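Local structure of CooJ (Rhodospirillum rubrum, 6HK5) at residues I14-F19 against A59-V64. The protein probably serves as a nickel metallochaperone for carbon monoxide dehydrogenase, this fragment being its N-terminal helical part, which binds nickel at high affinity. Residues are numbered along the deposited sequence; the frame is centred on the assembly and turned at random. Where two conformers were deposited one is given.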
ATOM      1  N   ILE A  14       6.628   4.527 -11.984  1.00 34.53           N
ATOM      2  CA  ILE A  14       6.760   5.451 -10.862  1.00 40.38           C
ATOM      3  C   ILE A  14       6.446   4.739  -9.550  1.00 29.41           C
ATOM      4  O   ILE A  14       7.214   4.822  -8.581  1.00 33.24           O
ATOM      5  CB  ILE A  14       5.866   6.687 -11.067  1.00 37.05           C
ATOM      6  CG1 ILE A  14       6.277   7.414 -12.351  1.00 36.99           C
ATOM      7  CG2 ILE A  14       5.959   7.609  -9.847  1.00 28.49           C
ATOM      8  CD1 ILE A  14       5.552   8.722 -12.601  1.00 31.56           C
ATOM      9  N   TYR A  15       5.325   4.014  -9.515  1.00 37.59           N
ATOM     10  CA  TYR A  15       4.920   3.286  -8.317  1.00 36.10           C
ATOM     11  C   TYR A  15       5.991   2.285  -7.897  1.00 31.75           C
ATOM     12  O   TYR A  15       6.254   2.101  -6.700  1.00 28.19           O
ATOM     13  CB  TYR A  15       3.582   2.568  -8.557  1.00 27.79           C
ATOM     14  CG  TYR A  15       3.437   1.375  -7.645  1.00 35.85           C
ATOM     15  CD1 TYR A  15       2.998   1.534  -6.322  1.00 36.08           C
ATOM     16  CD2 TYR A  15       3.817   0.101  -8.067  1.00 33.95           C
ATOM     17  CE1 TYR A  15       2.900   0.445  -5.467  1.00 33.63           C
ATOM     18  CE2 TYR A  15       3.733  -0.992  -7.223  1.00 29.57           C
ATOM     19  CZ  TYR A  15       3.276  -0.810  -5.925  1.00 35.29           C
ATOM     20  OH  TYR A  15       3.204  -1.885  -5.084  1.00 33.45           O
ATOM     21  N   LEU A  16       6.600   1.614  -8.870  1.00 30.88           N
ATOM     22  CA  LEU A  16       7.590   0.580  -8.565  1.00 33.33           C
ATOM     23  C   LEU A  16       8.839   1.169  -7.920  1.00 29.80           C
ATOM     24  O   LEU A  16       9.402   0.567  -7.003  1.00 31.85           O
ATOM     25  CB  LEU A  16       7.963  -0.200  -9.833  1.00 34.34           C
ATOM     26  CG  LEU A  16       7.013  -1.300 -10.318  1.00 38.16           C
ATOM     27  CD1 LEU A  16       7.546  -1.985 -11.567  1.00 31.55           C
ATOM     28  CD2 LEU A  16       6.811  -2.326  -9.223  1.00 28.54           C
ATOM     29  N   ALA A  17       9.286   2.345  -8.375  1.00 28.90           N
ATOM     30  CA  ALA A  17      10.491   2.929  -7.794  1.00 28.40           C
ATOM     31  C   ALA A  17      10.238   3.411  -6.368  1.00 32.77           C
ATOM     32  O   ALA A  17      11.053   3.162  -5.470  1.00 33.06           O
ATOM     33  CB  ALA A  17      11.000   4.073  -8.668  1.00 22.43           C
ATOM     34  N   HIS A  18       9.124   4.120  -6.151  1.00 30.31           N
ATOM     35  CA  HIS A  18       8.735   4.523  -4.804  1.00 31.29           C
ATOM     36  C   HIS A  18       8.619   3.318  -3.887  1.00 23.45           C
ATOM     37  O   HIS A  18       9.074   3.354  -2.739  1.00 29.35           O
ATOM     38  CB  HIS A  18       7.394   5.277  -4.835  1.00 34.10           C
ATOM     39  CG  HIS A  18       7.424   6.568  -5.601  1.00 32.09           C
ATOM     40  ND1 HIS A  18       8.592   7.221  -5.928  1.00 31.85           N
ATOM     41  CD2 HIS A  18       6.417   7.348  -6.065  1.00 32.92           C
ATOM     42  CE1 HIS A  18       8.305   8.335  -6.578  1.00 40.26           C
ATOM     43  NE2 HIS A  18       6.992   8.436  -6.674  1.00 41.75           N
ATOM     44  N   PHE A  19       8.003   2.242  -4.382  1.00 28.67           N
ATOM     45  CA  PHE A  19       7.752   1.060  -3.563  1.00 29.42           C
ATOM     46  C   PHE A  19       9.047   0.359  -3.194  1.00 27.19           C
ATOM     47  O   PHE A  19       9.215  -0.099  -2.057  1.00 26.03           O
ATOM     48  CB  PHE A  19       6.833   0.096  -4.306  1.00 26.67           C
ATOM     49  CG  PHE A  19       6.644  -1.226  -3.608  1.00 31.61           C
ATOM     50  CD1 PHE A  19       5.652  -1.384  -2.656  1.00 32.37           C
ATOM     51  CD2 PHE A  19       7.457  -2.310  -3.900  1.00 30.08           C
ATOM     52  CE1 PHE A  19       5.474  -2.606  -2.007  1.00 35.03           C
ATOM     53  CE2 PHE A  19       7.291  -3.533  -3.262  1.00 27.07           C
ATOM     54  CZ  PHE A  19       6.297  -3.681  -2.313  1.00 33.25           C
ATOM     55  N   ALA A  59      15.368  -7.913  -6.492  1.00 31.29           N
ATOM     56  CA  ALA A  59      16.017  -8.216  -7.761  1.00 28.94           C
ATOM     57  C   ALA A  59      14.995  -8.388  -8.886  1.00 27.80           C
ATOM     58  O   ALA A  59      15.115  -7.772  -9.950  1.00 30.36           O
ATOM     59  CB  ALA A  59      16.869  -9.480  -7.614  1.00 25.93           C
ATOM     60  N   SER A  60      13.962  -9.209  -8.658  1.00 27.07           N
ATOM     61  CA  SER A  60      13.029  -9.520  -9.737  0.66 29.23           C
ATOM     62  C   SER A  60      12.124  -8.338 -10.064  1.00 30.85           C
ATOM     63  O   SER A  60      11.738  -8.158 -11.229  1.00 23.99           O
ATOM     64  CB  SER A  60      12.187 -10.746  -9.372  0.66 27.18           C
ATOM     65  OG  SER A  60      11.228 -10.425  -8.378  0.66 22.00           O
ATOM     66  N   LEU A  61      11.750  -7.540  -9.059  1.00 24.45           N
ATOM     67  CA  LEU A  61      10.948  -6.353  -9.346  1.00 31.06           C
ATOM     68  C   LEU A  61      11.767  -5.312 -10.094  1.00 32.28           C
ATOM     69  O   LEU A  61      11.248  -4.613 -10.977  1.00 29.24           O
ATOM     70  CB  LEU A  61      10.393  -5.756  -8.059  1.00 34.98           C
ATOM     71  CG  LEU A  61       9.000  -6.204  -7.639  1.00 40.51           C
ATOM     72  CD1 LEU A  61       8.637  -5.495  -6.331  1.00 42.72           C
ATOM     73  CD2 LEU A  61       7.979  -5.914  -8.747  1.00 25.85           C
ATOM     74  N   ASN A  62      13.055  -5.198  -9.758  1.00 30.82           N
ATOM     75  CA  ASN A  62      13.927  -4.296 -10.496  1.00 30.08           C
ATOM     76  C   ASN A  62      13.994  -4.678 -11.975  1.00 27.18           C
ATOM     77  O   ASN A  62      14.035  -3.807 -12.843  1.00 30.29           O
ATOM     78  CB  ASN A  62      15.321  -4.301  -9.873  1.00 35.65           C
ATOM     79  CG  ASN A  62      15.420  -3.394  -8.655  1.00 44.77           C
ATOM     80  OD1 ASN A  62      15.629  -2.187  -8.786  1.00 35.99           O
ATOM     81  ND2 ASN A  62      15.282  -3.978  -7.460  1.00 33.54           N
ATOM     82  N   ALA A  63      13.996  -5.972 -12.281  1.00 28.73           N
ATOM     83  CA  ALA A  63      14.039  -6.380 -13.681  1.00 30.01           C
ATOM     84  C   ALA A  63      12.758  -5.974 -14.408  1.00 32.51           C
ATOM     85  O   ALA A  63      12.807  -5.524 -15.558  1.00 29.18           O
ATOM     86  CB  ALA A  63      14.289  -7.886 -13.774  1.00 30.81           C
ATOM     87  N   VAL A  64      11.604  -6.103 -13.746  1.00 25.03           N
ATOM     88  CA  VAL A  64      10.361  -5.551 -14.276  1.00 24.56           C
ATOM     89  C   VAL A  64      10.519  -4.059 -14.564  1.00 28.97           C
ATOM     90  O   VAL A  64      10.308  -3.602 -15.694  1.00 29.73           O
ATOM     91  CB  VAL A  64       9.199  -5.807 -13.304  1.00 26.21           C
ATOM     92  CG1 VAL A  64       7.991  -5.008 -13.743  1.00 26.50           C
ATOM     93  CG2 VAL A  64       8.874  -7.294 -13.216  1.00 23.71           C
TER
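Leu16 and Phe19 of helix 5-35 meet Leu61 and Val64 of helix 42-67 in the apolar seam of an antiparallel helical hairpin. The short segments run at 152° to each other with their axes 10.4 Å apart, a spacing bridged by side chains alone; the nearest CA atoms, those of Leu16 and Leu61, are 7.7 Å apart. Leu16 divides its fork between two partners. Its CD2 lies 3.8 Å from CD2 of Leu61, the two leucines crossing at a slant, while its CD1 comes equally close, 3.8 Å, to CG1 of Val64, whose side chain runs roughly perpendicular to it. Val64 presents that methyl because CG1 is anti to the backbone N (chi1 169°), with CG2 turned beside the N. The second branch of Leu61, CD1, reaches Phe19 3.9 Å from CE2, approaching the ring obliquely. Each leucine thus uses both methyls, and one residue on each helix touches two across the seam. All four residues are buried, although the two segments together hide just 163 Å², consistent with further cover from elsewhere: His26 of the second subunit packs on Leu16 and Leu61 and stacks its ring on Phe19. A nickel ion lies about 8 Å from the Phe19 side chain, and His26 is a nickel ligand in this protein, so the seam borders the metal-site region. With near-antiparallel segments, apolar residues at i and i+3 on each, and a second subunit packed on them, the arrangement is that of the core of an oligomeric antiparallel helical hairpin.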